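Local coordinates for protein putative glucoamylase (Bacteroides caccae ATCC 43185, PDB 4QT9) that probably hydrolyses glycosidic bonds in glucans, acting as a glucoamylase-like enzyme built on an alpha/alpha toroid, at residues 134-139 against 206-211; 70-75 against 138-143; 212-217 against 418-423. All blocks are in the same frame, centred on the assembly; numbering follows the deposited sequence.

Contact 1 (134-139 against 206-211); sequences DLVETA and NECMIM
Two helix starts of the alpha/alpha toroid meet here, where Met-211 of helix 209-217 packs on Leu-135, Val-136 and Ala-139 of helix 135-152, all of them buried. The backbones come closest at Ala-139 and Met-211, whose CB atoms lie 3.6 Å apart. From there the selenomethionine side chain leaves with CG anti to its backbone N (chi1 -176°), a torsion that lays CG against Leu-135 O and carries SE back along the first turn of the opposing helix. Leu-135 crosses it at about a right angle, with CB, CG and CD2 all near the selenium. An alanine here would keep CB beside SE but remove CG and CD2, which would probably open a gap against the selenomethionine chain and leave its end freer to turn. The side chain of Val-136 meets that of Met-211 at a slant, CG2 to SE being 3.7 Å, and the same methyl meets a second large atom in Cys-208 SG. Trp-188 also touches Val-136, and an acetate ion, probably from the crystallisation liquor, lies close by.

Both segments hold their turns with side-chain oxygens. Asn-206 OD1 accepts from Cys-208 N in an Asx turn. Asp-134 is the N-cap of helix 135-152, its OD1 taking Glu-137 N at 3.0 Å from above the carboxylate plane in a nearly straight bond (170°). Thr-138 OG1 and Thr-138 N grip Asp-134 O from opposite faces. Facing the helix start, Cys-208 SG rests in the fork of Val-136, 3.5 Å from CG2 and 3.6 Å from CG1.

Contact 2 (70-75 against 138-143); sequences SGFGIM and TAFLMQ
Gly-71 and Leu-141 bring two nearly parallel helices of the alpha/alpha toroid, 11° apart in direction, into glycine-mediated close packing, their CA atoms 3.7 Å apart. The axes approach to 7.3 Å, and the backbone contact includes a CA-H...O interaction from Gly-71 CA to Phe-140 O, 3.5 Å long. Gly-71 has no side chain, and a beta carbon there would run into that oxygen and Leu-141 CA; its absence lets the backbones come this near.

Aromatic contact flanks the glycine. Phe-72 and Phe-140 lie side by side and point the same way, their planes turned 56° from each other; Phe-72 CZ sits over one face of Phe-140, toward its rim, and Phe-72 CE1 reaches Phe-140 CB at 3.8 Å. Tyr-266 meets both rings edge-to-face.

Aliphatic packing completes the seam. Ile-74 CD1 touches Leu-141 CD1, while the Met-75 side chain crosses that of Gln-143 at about a right angle, its CE 3.7 Å from Gln-143 O and also against CG. The amide beyond that CG is held by Gly-270 N and Tyr-266 O.

Helix 392-406 adds Pro-397 against Phe-72 and Val-400 against Met-75, while helix 209-217 packs on helix 135-152 through Ile-210, Met-211 and Leu-214.

Contact 3 (212-217 against 418-423); sequences YILAAA and PDVQAG
Helices 212-217 and 418-423 cross at 105°, their axes 7.8 Å apart at closest approach, and the backbones all but touch where Ala-217 meets Gly-423. The CA atoms of these two residues are 3.8 Å apart. A beta carbon on Gly-423 would point at the other helix and come about 2.7 Å from Ala-217 CB, too near to be accommodated in this geometry. Ala-217 ends helix 209-217, so the contact joins the last turn of that helix to the opening turns of helix 418-426, the C-terminal helix of this alpha/alpha toroid protein.

Small groups do most of the touching. Ala-217 CB presses on the backbone of the partner at Asp-419, 3.1 Å from its O, a tight approach to an oxygen that also accepts the helical bond from Gly-423 N. The exchange is reciprocal: Asp-419 CB lies 3.4 Å from Ala-217 O. With CG anti to its carbonyl carbon (chi1 -66°), the aspartate turns its carboxylate to another partner, and OD2 bonds to Trp-170 NE1. Further along, Leu-214 starts out away from the other helix, yet its branch returns to it, CD2 meeting Val-420 CG2 at 4.2 Å. Phe-414 and Leu-146 each touch both of these side chains, so the pair belongs to a wider apolar cluster. On the glycine side, Ala-216 O accepts from Lys-426 NZ, one turn beyond Gly-423.

The chemistry is therefore one of close fit between the two segments rather than of direct polar pairing: methyl against carbonyl, CA against CA. The last turn of helix 209-217 lies across the side of helix 418-426, and Lys-426 NZ, bonded to Ala-216 O, would probably compensate part of the partial negative charge of the carbonyls at this helix C-terminus.

Overall arrangement
From the N terminus, helix 67-83 opens contact 2, which closes 62 residues later on helix 135-152. Contact 1 opens on that same helix and closes at 206-211 after a further 66 residues. Helix 209-217 then passes directly into contact 3, whose loop of 200 residues ends at helix 418-426, near the C terminus. Contacts 2 and 1 thus meet on helix 135-152, where they share Thr-138 and Ala-139, and contact 3 follows in series. Helix 135-152 joins contacts 2 and 1, and helix 209-217 joins 1 and 3. Leu-214 CD1 bridges all three, packing 3.3 Å from Ala-139 O, so early, middle and late helices are tied in one chain of neighbours.

Contact 1 (134-139 against 206-211)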
ATOM      1  N   ASP A 134     -15.076   1.029   2.756  1.00 19.44           N
ATOM      2  CA  ASP A 134     -14.089   1.520   1.786  1.00 19.08           C
ATOM      3  C   ASP A 134     -13.453   0.263   1.209  1.00 23.86           C
ATOM      4  O   ASP A 134     -12.687  -0.406   1.918  1.00 24.34           O
ATOM      5  CB  ASP A 134     -13.063   2.443   2.504  1.00 19.87           C
ATOM      6  CG  ASP A 134     -12.026   3.033   1.567  1.00 31.13           C
ATOM      7  OD1 ASP A 134     -11.558   2.299   0.641  1.00 33.33           O
ATOM      8  OD2 ASP A 134     -11.684   4.218   1.735  1.00 30.40           O
ATOM      9  N   LEU A 135     -13.847  -0.140  -0.009  1.00 21.68           N
ATOM     10  CA  LEU A 135     -13.393  -1.419  -0.575  1.00 21.68           C
ATOM     11  C   LEU A 135     -11.904  -1.451  -0.985  1.00 24.87           C
ATOM     12  O   LEU A 135     -11.268  -2.511  -0.937  1.00 25.18           O
ATOM     13  CB  LEU A 135     -14.279  -1.842  -1.752  1.00 21.56           C
ATOM     14  CG  LEU A 135     -14.330  -3.344  -2.035  1.00 26.08           C
ATOM     15  CD1 LEU A 135     -14.957  -4.106  -0.895  1.00 26.51           C
ATOM     16  CD2 LEU A 135     -15.052  -3.629  -3.330  1.00 25.00           C
ATOM     17  N   VAL A 136     -11.348  -0.307  -1.332  1.00 21.79           N
ATOM     18  CA  VAL A 136      -9.931  -0.192  -1.691  1.00 20.79           C
ATOM     19  C   VAL A 136      -9.077  -0.451  -0.452  1.00 23.22           C
ATOM     20  O   VAL A 136      -8.136  -1.227  -0.498  1.00 22.74           O
ATOM     21  CB  VAL A 136      -9.660   1.194  -2.297  1.00 24.30           C
ATOM     22  CG1 VAL A 136      -8.166   1.417  -2.511  1.00 23.57           C
ATOM     23  CG2 VAL A 136     -10.437   1.358  -3.594  1.00 23.85           C
ATOM     24  N   GLU A 137      -9.431   0.172   0.661  1.00 21.51           N
ATOM     25  CA  GLU A 137      -8.744  -0.001   1.934  1.00 22.26           C
ATOM     26  C   GLU A 137      -8.902  -1.439   2.449  1.00 24.49           C
ATOM     27  O   GLU A 137      -7.945  -2.013   2.977  1.00 22.99           O
ATOM     28  CB  GLU A 137      -9.295   1.013   2.933  1.00 24.59           C
ATOM     29  CG  GLU A 137      -8.742   2.406   2.703  1.00 36.79           C
ATOM     30  CD  GLU A 137      -7.401   2.633   3.373  1.00 64.04           C
ATOM     31  OE1 GLU A 137      -7.374   2.797   4.617  1.00 69.08           O
ATOM     32  OE2 GLU A 137      -6.373   2.609   2.656  1.00 50.29           O
ATOM     33  N   THR A 138     -10.077  -2.044   2.221  1.00 21.96           N
ATOM     34  CA  THR A 138     -10.351  -3.449   2.582  1.00 20.99           C
ATOM     35  C   THR A 138      -9.400  -4.392   1.801  1.00 21.34           C
ATOM     36  O   THR A 138      -8.842  -5.330   2.373  1.00 18.62           O
ATOM     37  CB  THR A 138     -11.822  -3.792   2.324  1.00 23.96           C
ATOM     38  OG1 THR A 138     -12.628  -2.967   3.153  1.00 25.62           O
ATOM     39  CG2 THR A 138     -12.143  -5.261   2.602  1.00 21.18           C
ATOM     40  N   ALA A 139      -9.172  -4.079   0.522  1.00 18.92           N
ATOM     41  CA  ALA A 139      -8.315  -4.872  -0.354  1.00 18.57           C
ATOM     42  C   ALA A 139      -6.855  -4.853   0.133  1.00 22.14           C
ATOM     43  O   ALA A 139      -6.221  -5.909   0.162  1.00 22.97           O
ATOM     44  CB  ALA A 139      -8.417  -4.359  -1.759  1.00 18.02           C
ATOM     45  N   ASN A 206      -5.040   2.911 -11.716  1.00 21.62           N
ATOM     46  CA  ASN A 206      -4.768   3.658 -10.480  1.00 22.04           C
ATOM     47  C   ASN A 206      -4.220   2.630  -9.481  1.00 26.01           C
ATOM     48  O   ASN A 206      -3.957   1.497  -9.858  1.00 27.13           O
ATOM     49  CB  ASN A 206      -5.986   4.511  -9.959  1.00 18.59           C
ATOM     50  CG  ASN A 206      -7.229   3.726  -9.618  1.00 36.76           C
ATOM     51  OD1 ASN A 206      -7.178   2.543  -9.304  1.00 26.12           O
ATOM     52  ND2 ASN A 206      -8.381   4.364  -9.666  1.00 31.09           N
ATOM     53  N   GLU A 207      -4.056   2.992  -8.231  1.00 24.14           N
ATOM     54  CA  GLU A 207      -3.485   2.114  -7.194  1.00 22.74           C
ATOM     55  C   GLU A 207      -4.383   0.895  -6.796  1.00 28.36           C
ATOM     56  O   GLU A 207      -3.940   0.083  -5.974  1.00 28.58           O
ATOM     57  CB  GLU A 207      -3.204   2.962  -5.944  1.00 22.21           C
ATOM     58  CG  GLU A 207      -4.448   3.345  -5.161  1.00 25.74           C
ATOM     59  CD  GLU A 207      -5.164   4.624  -5.544  1.00 41.98           C
ATOM     60  OE1 GLU A 207      -5.265   4.913  -6.754  1.00 33.48           O
ATOM     61  OE2 GLU A 207      -5.656   5.328  -4.631  1.00 45.02           O
ATOM     62  N   CYS A 208      -5.619   0.784  -7.338  1.00 25.32           N
ATOM     63  CA  CYS A 208      -6.641  -0.178  -6.868  1.00 25.40           C
ATOM     64  C   CYS A 208      -6.715  -1.531  -7.591  1.00 29.03           C
ATOM     65  O   CYS A 208      -7.688  -2.224  -7.338  1.00 29.80           O
ATOM     66  CB  CYS A 208      -8.015   0.491  -6.870  1.00 26.23           C
ATOM     67  SG  CYS A 208      -8.037   2.126  -6.082  1.00 31.39           S
HETATM   68  N   MSE A 209      -5.735  -1.947  -8.430  1.00 23.61           N
HETATM   69  CA  MSE A 209      -5.862  -3.210  -9.173  1.00 21.29           C
HETATM   70  C   MSE A 209      -6.094  -4.457  -8.271  1.00 25.64           C
HETATM   71  O   MSE A 209      -6.966  -5.256  -8.599  1.00 25.67           O
HETATM   72  CB  MSE A 209      -4.666  -3.469 -10.112  1.00 21.67           C
HETATM   73  CG  MSE A 209      -4.904  -4.642 -11.083  1.00 26.50           C
HETATM   74 SE   MSE A 209      -3.531  -4.680 -12.470  0.75 31.88          SE
HETATM   75  CE  MSE A 209      -2.171  -5.606 -11.527  1.00 28.28           C
ATOM     76  N   ILE A 210      -5.336  -4.614  -7.157  1.00 23.02           N
ATOM     77  CA  ILE A 210      -5.433  -5.758  -6.241  1.00 21.92           C
ATOM     78  C   ILE A 210      -6.884  -5.915  -5.697  1.00 25.13           C
ATOM     79  O   ILE A 210      -7.304  -7.024  -5.356  1.00 23.87           O
ATOM     80  CB  ILE A 210      -4.356  -5.678  -5.093  1.00 25.51           C
ATOM     81  CG1 ILE A 210      -4.071  -7.047  -4.421  1.00 25.64           C
ATOM     82  CG2 ILE A 210      -4.677  -4.611  -4.024  1.00 26.05           C
ATOM     83  CD1 ILE A 210      -3.593  -8.199  -5.406  1.00 32.22           C
HETATM   84  N   MSE A 211      -7.652  -4.819  -5.640  1.00 21.06           N
HETATM   85  CA  MSE A 211      -9.051  -4.892  -5.180  1.00 19.41           C
HETATM   86  C   MSE A 211      -9.911  -5.756  -6.154  1.00 23.44           C
HETATM   87  O   MSE A 211     -10.717  -6.555  -5.695  1.00 22.42           O
HETATM   88  CB  MSE A 211      -9.634  -3.478  -5.022  1.00 19.56           C
HETATM   89  CG  MSE A 211     -11.045  -3.477  -4.464  1.00 23.79           C
HETATM   90 SE   MSE A 211     -11.918  -1.800  -4.915  0.75 28.83          SE
HETATM   91  CE  MSE A 211     -11.536  -1.727  -6.765  1.00 25.14           C
TER

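Contact 2 (70-75 against 138-143)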
ATOM      1  N   SER A  70      -2.698  -0.678   7.818  1.00 20.83           N
ATOM      2  CA  SER A  70      -2.559  -1.827   8.712  1.00 20.83           C
ATOM      3  C   SER A  70      -2.251  -3.107   7.921  1.00 25.13           C
ATOM      4  O   SER A  70      -1.519  -3.941   8.438  1.00 25.23           O
ATOM      5  CB  SER A  70      -3.791  -2.006   9.578  1.00 23.47           C
ATOM      6  OG  SER A  70      -3.743  -1.014  10.589  1.00 27.29           O
ATOM      7  N   GLY A  71      -2.756  -3.228   6.682  1.00 22.28           N
ATOM      8  CA  GLY A  71      -2.440  -4.347   5.790  1.00 22.71           C
ATOM      9  C   GLY A  71      -0.949  -4.357   5.469  1.00 27.78           C
ATOM     10  O   GLY A  71      -0.274  -5.390   5.580  1.00 26.86           O
ATOM     11  N   PHE A  72      -0.408  -3.167   5.145  1.00 25.44           N
ATOM     12  CA  PHE A  72       1.029  -2.960   4.910  1.00 25.35           C
ATOM     13  C   PHE A  72       1.809  -3.245   6.178  1.00 26.64           C
ATOM     14  O   PHE A  72       2.866  -3.854   6.116  1.00 28.15           O
ATOM     15  CB  PHE A  72       1.331  -1.527   4.439  1.00 26.85           C
ATOM     16  CG  PHE A  72       0.555  -0.998   3.253  1.00 28.86           C
ATOM     17  CD1 PHE A  72      -0.186  -1.853   2.443  1.00 31.10           C
ATOM     18  CD2 PHE A  72       0.542   0.363   2.966  1.00 31.52           C
ATOM     19  CE1 PHE A  72      -0.906  -1.361   1.351  1.00 33.12           C
ATOM     20  CE2 PHE A  72      -0.176   0.856   1.874  1.00 34.95           C
ATOM     21  CZ  PHE A  72      -0.885  -0.011   1.063  1.00 33.49           C
ATOM     22  N   GLY A  73       1.277  -2.797   7.300  1.00 22.68           N
ATOM     23  CA  GLY A  73       1.874  -2.959   8.628  1.00 23.86           C
ATOM     24  C   GLY A  73       1.981  -4.386   9.107  1.00 28.46           C
ATOM     25  O   GLY A  73       2.996  -4.778   9.693  1.00 28.85           O
ATOM     26  N   ILE A  74       0.925  -5.169   8.860  1.00 24.33           N
ATOM     27  CA  ILE A  74       0.843  -6.587   9.180  1.00 24.53           C
ATOM     28  C   ILE A  74       1.980  -7.341   8.394  1.00 25.93           C
ATOM     29  O   ILE A  74       2.668  -8.187   8.982  1.00 24.35           O
ATOM     30  CB  ILE A  74      -0.608  -7.026   8.806  1.00 28.01           C
ATOM     31  CG1 ILE A  74      -1.551  -6.896  10.002  1.00 29.04           C
ATOM     32  CG2 ILE A  74      -0.704  -8.371   8.127  1.00 29.45           C
ATOM     33  CD1 ILE A  74      -3.076  -6.768   9.583  1.00 35.33           C
HETATM   34  N   MSE A  75       2.196  -6.969   7.097  1.00 20.84           N
HETATM   35  CA  MSE A  75       3.235  -7.527   6.206  1.00 18.82           C
HETATM   36  C   MSE A  75       4.606  -7.096   6.700  1.00 25.17           C
HETATM   37  O   MSE A  75       5.556  -7.871   6.667  1.00 26.59           O
HETATM   38  CB  MSE A  75       3.025  -7.062   4.755  1.00 17.96           C
HETATM   39  CG  MSE A  75       1.831  -7.699   4.105  1.00 21.35           C
HETATM   40 SE   MSE A  75       1.544  -6.931   2.339  0.75 24.82          SE
HETATM   41  CE  MSE A  75       1.524  -8.624   1.288  1.00 21.80           C
ATOM     42  N   THR A 138     -10.077  -2.044   2.221  1.00 21.96           N
ATOM     43  CA  THR A 138     -10.351  -3.449   2.582  1.00 20.99           C
ATOM     44  C   THR A 138      -9.400  -4.392   1.801  1.00 21.34           C
ATOM     45  O   THR A 138      -8.842  -5.330   2.373  1.00 18.62           O
ATOM     46  CB  THR A 138     -11.822  -3.792   2.324  1.00 23.96           C
ATOM     47  OG1 THR A 138     -12.628  -2.967   3.153  1.00 25.62           O
ATOM     48  CG2 THR A 138     -12.143  -5.261   2.602  1.00 21.18           C
ATOM     49  N   ALA A 139      -9.172  -4.079   0.522  1.00 18.92           N
ATOM     50  CA  ALA A 139      -8.315  -4.872  -0.354  1.00 18.57           C
ATOM     51  C   ALA A 139      -6.855  -4.853   0.133  1.00 22.14           C
ATOM     52  O   ALA A 139      -6.221  -5.909   0.162  1.00 22.97           O
ATOM     53  CB  ALA A 139      -8.417  -4.359  -1.759  1.00 18.02           C
ATOM     54  N   PHE A 140      -6.336  -3.676   0.530  1.00 18.55           N
ATOM     55  CA  PHE A 140      -4.983  -3.511   1.080  1.00 18.33           C
ATOM     56  C   PHE A 140      -4.853  -4.247   2.420  1.00 19.78           C
ATOM     57  O   PHE A 140      -3.838  -4.872   2.662  1.00 21.32           O
ATOM     58  CB  PHE A 140      -4.597  -2.023   1.218  1.00 19.64           C
ATOM     59  CG  PHE A 140      -4.511  -1.311  -0.123  1.00 19.95           C
ATOM     60  CD1 PHE A 140      -3.974  -1.948  -1.235  1.00 21.17           C
ATOM     61  CD2 PHE A 140      -4.986  -0.016  -0.270  1.00 21.96           C
ATOM     62  CE1 PHE A 140      -3.933  -1.313  -2.473  1.00 22.66           C
ATOM     63  CE2 PHE A 140      -4.921   0.633  -1.511  1.00 24.63           C
ATOM     64  CZ  PHE A 140      -4.409  -0.023  -2.610  1.00 22.08           C
ATOM     65  N   LEU A 141      -5.876  -4.261   3.231  1.00 17.13           N
ATOM     66  CA  LEU A 141      -5.843  -5.038   4.484  1.00 17.20           C
ATOM     67  C   LEU A 141      -5.833  -6.537   4.181  1.00 22.66           C
ATOM     68  O   LEU A 141      -5.063  -7.291   4.805  1.00 23.15           O
ATOM     69  CB  LEU A 141      -7.043  -4.666   5.375  1.00 17.08           C
ATOM     70  CG  LEU A 141      -7.216  -5.392   6.726  1.00 21.83           C
ATOM     71  CD1 LEU A 141      -6.021  -5.157   7.702  1.00 21.71           C
ATOM     72  CD2 LEU A 141      -8.455  -4.901   7.421  1.00 26.38           C
HETATM   73  N   MSE A 142      -6.698  -6.978   3.234  1.00 19.19           N
HETATM   74  CA  MSE A 142      -6.817  -8.403   2.909  1.00 17.14           C
HETATM   75  C   MSE A 142      -5.551  -8.921   2.236  1.00 24.34           C
HETATM   76  O   MSE A 142      -5.157 -10.042   2.523  1.00 27.75           O
HETATM   77  CB  MSE A 142      -8.049  -8.687   2.038  1.00 18.57           C
HETATM   78  CG  MSE A 142      -9.351  -8.593   2.799  1.00 22.82           C
HETATM   79 SE   MSE A 142      -9.462  -9.899   4.224  0.75 29.17          SE
HETATM   80  CE  MSE A 142      -8.248 -11.314   3.631  1.00 28.21           C
ATOM     81  N   GLN A 143      -4.878  -8.102   1.409  1.00 20.70           N
ATOM     82  CA  GLN A 143      -3.608  -8.500   0.788  1.00 22.32           C
ATOM     83  C   GLN A 143      -2.579  -8.895   1.910  1.00 26.94           C
ATOM     84  O   GLN A 143      -1.898  -9.923   1.806  1.00 26.39           O
ATOM     85  CB  GLN A 143      -3.071  -7.367  -0.109  1.00 24.03           C
ATOM     86  CG  GLN A 143      -1.709  -7.650  -0.750  1.00 26.80           C
ATOM     87  CD  GLN A 143      -1.221  -6.583  -1.704  1.00 37.96           C
ATOM     88  OE1 GLN A 143      -0.673  -6.894  -2.774  1.00 37.49           O
ATOM     89  NE2 GLN A 143      -1.359  -5.307  -1.336  1.00 25.24           N
TER

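Contact 3 (212-217 against 418-423)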
ATOM      1  N   TYR A 212      -9.716  -5.601  -7.479  1.00 20.83           N
ATOM      2  CA  TYR A 212     -10.395  -6.434  -8.487  1.00 18.51           C
ATOM      3  C   TYR A 212      -9.859  -7.859  -8.470  1.00 22.41           C
ATOM      4  O   TYR A 212     -10.631  -8.780  -8.704  1.00 21.20           O
ATOM      5  CB  TYR A 212     -10.198  -5.837  -9.899  1.00 18.74           C
ATOM      6  CG  TYR A 212     -11.200  -4.757 -10.222  1.00 18.65           C
ATOM      7  CD1 TYR A 212     -12.438  -5.070 -10.768  1.00 20.53           C
ATOM      8  CD2 TYR A 212     -10.927  -3.422  -9.947  1.00 18.46           C
ATOM      9  CE1 TYR A 212     -13.384  -4.080 -11.020  1.00 22.86           C
ATOM     10  CE2 TYR A 212     -11.877  -2.426 -10.174  1.00 19.00           C
ATOM     11  CZ  TYR A 212     -13.109  -2.764 -10.702  1.00 24.50           C
ATOM     12  OH  TYR A 212     -14.036  -1.792 -10.982  1.00 25.02           O
ATOM     13  N   ILE A 213      -8.535  -8.063  -8.246  1.00 21.27           N
ATOM     14  CA  ILE A 213      -7.978  -9.440  -8.209  1.00 20.59           C
ATOM     15  C   ILE A 213      -8.584 -10.198  -6.993  1.00 23.76           C
ATOM     16  O   ILE A 213      -9.059 -11.320  -7.168  1.00 23.15           O
ATOM     17  CB  ILE A 213      -6.420  -9.454  -8.225  1.00 22.91           C
ATOM     18  CG1 ILE A 213      -5.898  -9.083  -9.656  1.00 23.79           C
ATOM     19  CG2 ILE A 213      -5.846 -10.813  -7.767  1.00 23.17           C
ATOM     20  CD1 ILE A 213      -4.632  -8.393  -9.654  1.00 26.33           C
ATOM     21  N   LEU A 214      -8.618  -9.575  -5.801  1.00 20.07           N
ATOM     22  CA  LEU A 214      -9.207 -10.193  -4.586  1.00 19.32           C
ATOM     23  C   LEU A 214     -10.730 -10.357  -4.714  1.00 23.20           C
ATOM     24  O   LEU A 214     -11.267 -11.364  -4.267  1.00 23.19           O
ATOM     25  CB  LEU A 214      -8.860  -9.371  -3.350  1.00 19.55           C
ATOM     26  CG  LEU A 214      -7.385  -9.365  -2.975  1.00 22.91           C
ATOM     27  CD1 LEU A 214      -7.132  -8.387  -1.864  1.00 23.17           C
ATOM     28  CD2 LEU A 214      -6.887 -10.783  -2.618  1.00 24.00           C
ATOM     29  N   ALA A 215     -11.417  -9.411  -5.385  1.00 22.16           N
ATOM     30  CA  ALA A 215     -12.853  -9.521  -5.643  1.00 23.13           C
ATOM     31  C   ALA A 215     -13.150 -10.771  -6.464  1.00 25.53           C
ATOM     32  O   ALA A 215     -14.091 -11.474  -6.148  1.00 25.52           O
ATOM     33  CB  ALA A 215     -13.356  -8.293  -6.370  1.00 24.27           C
ATOM     34  N   ALA A 216     -12.298 -11.090  -7.445  1.00 22.64           N
ATOM     35  CA  ALA A 216     -12.419 -12.272  -8.297  1.00 23.90           C
ATOM     36  C   ALA A 216     -11.973 -13.551  -7.581  1.00 26.05           C
ATOM     37  O   ALA A 216     -12.418 -14.623  -7.939  1.00 24.18           O
ATOM     38  CB  ALA A 216     -11.592 -12.081  -9.558  1.00 24.96           C
ATOM     39  N   ALA A 217     -11.073 -13.427  -6.603  1.00 25.00           N
ATOM     40  CA  ALA A 217     -10.503 -14.538  -5.820  1.00 25.90           C
ATOM     41  C   ALA A 217     -11.422 -15.052  -4.700  1.00 27.22           C
ATOM     42  O   ALA A 217     -11.222 -16.175  -4.225  1.00 27.72           O
ATOM     43  CB  ALA A 217      -9.185 -14.090  -5.200  1.00 26.61           C
ATOM     44  N   PRO A 418      -4.275 -20.346  -2.448  1.00 24.10           N
ATOM     45  CA  PRO A 418      -5.078 -20.987  -3.509  1.00 24.82           C
ATOM     46  C   PRO A 418      -6.221 -20.129  -4.048  1.00 29.13           C
ATOM     47  O   PRO A 418      -6.495 -20.232  -5.232  1.00 28.70           O
ATOM     48  CB  PRO A 418      -5.625 -22.264  -2.867  1.00 27.04           C
ATOM     49  CG  PRO A 418      -4.901 -22.401  -1.576  1.00 31.94           C
ATOM     50  CD  PRO A 418      -4.344 -21.098  -1.177  1.00 26.61           C
ATOM     51  N   ASP A 419      -6.837 -19.255  -3.233  1.00 25.15           N
ATOM     52  CA  ASP A 419      -7.916 -18.387  -3.736  1.00 24.42           C
ATOM     53  C   ASP A 419      -7.364 -17.294  -4.652  1.00 26.66           C
ATOM     54  O   ASP A 419      -8.004 -16.922  -5.648  1.00 24.90           O
ATOM     55  CB  ASP A 419      -8.695 -17.745  -2.577  1.00 25.33           C
ATOM     56  CG  ASP A 419      -9.475 -18.742  -1.748  1.00 31.54           C
ATOM     57  OD1 ASP A 419      -9.836 -19.816  -2.294  1.00 32.46           O
ATOM     58  OD2 ASP A 419      -9.712 -18.460  -0.543  1.00 29.68           O
ATOM     59  N   VAL A 420      -6.177 -16.782  -4.310  1.00 21.48           N
ATOM     60  CA  VAL A 420      -5.510 -15.765  -5.106  1.00 19.79           C
ATOM     61  C   VAL A 420      -5.158 -16.359  -6.456  1.00 23.59           C
ATOM     62  O   VAL A 420      -5.395 -15.715  -7.477  1.00 24.16           O
ATOM     63  CB  VAL A 420      -4.277 -15.155  -4.380  1.00 21.94           C
ATOM     64  CG1 VAL A 420      -3.511 -14.209  -5.327  1.00 21.81           C
ATOM     65  CG2 VAL A 420      -4.723 -14.396  -3.141  1.00 21.37           C
ATOM     66  N   GLN A 421      -4.630 -17.593  -6.470  1.00 22.14           N
ATOM     67  CA  GLN A 421      -4.234 -18.278  -7.711  1.00 24.44           C
ATOM     68  C   GLN A 421      -5.438 -18.532  -8.634  1.00 28.36           C
ATOM     69  O   GLN A 421      -5.297 -18.456  -9.850  1.00 28.06           O
ATOM     70  CB  GLN A 421      -3.526 -19.601  -7.407  1.00 27.36           C
ATOM     71  CG  GLN A 421      -2.209 -19.419  -6.670  1.00 41.75           C
ATOM     72  CD  GLN A 421      -1.267 -20.568  -6.897  1.00 72.17           C
ATOM     73  OE1 GLN A 421      -0.895 -20.882  -8.034  1.00 79.66           O
ATOM     74  NE2 GLN A 421      -0.826 -21.198  -5.822  1.00 54.07           N
ATOM     75  N   ALA A 422      -6.612 -18.812  -8.057  1.00 25.93           N
ATOM     76  CA  ALA A 422      -7.853 -19.041  -8.813  1.00 25.02           C
ATOM     77  C   ALA A 422      -8.366 -17.713  -9.387  1.00 29.32           C
ATOM     78  O   ALA A 422      -8.900 -17.684 -10.505  1.00 26.77           O
ATOM     79  CB  ALA A 422      -8.906 -19.669  -7.912  1.00 25.28           C
ATOM     80  N   GLY A 423      -8.223 -16.638  -8.593  1.00 26.31           N
ATOM     81  CA  GLY A 423      -8.623 -15.289  -8.977  1.00 25.89           C
ATOM     82  C   GLY A 423      -7.827 -14.782 -10.163  1.00 29.68           C
ATOM     83  O   GLY A 423      -8.405 -14.273 -11.129  1.00 30.85           O
TER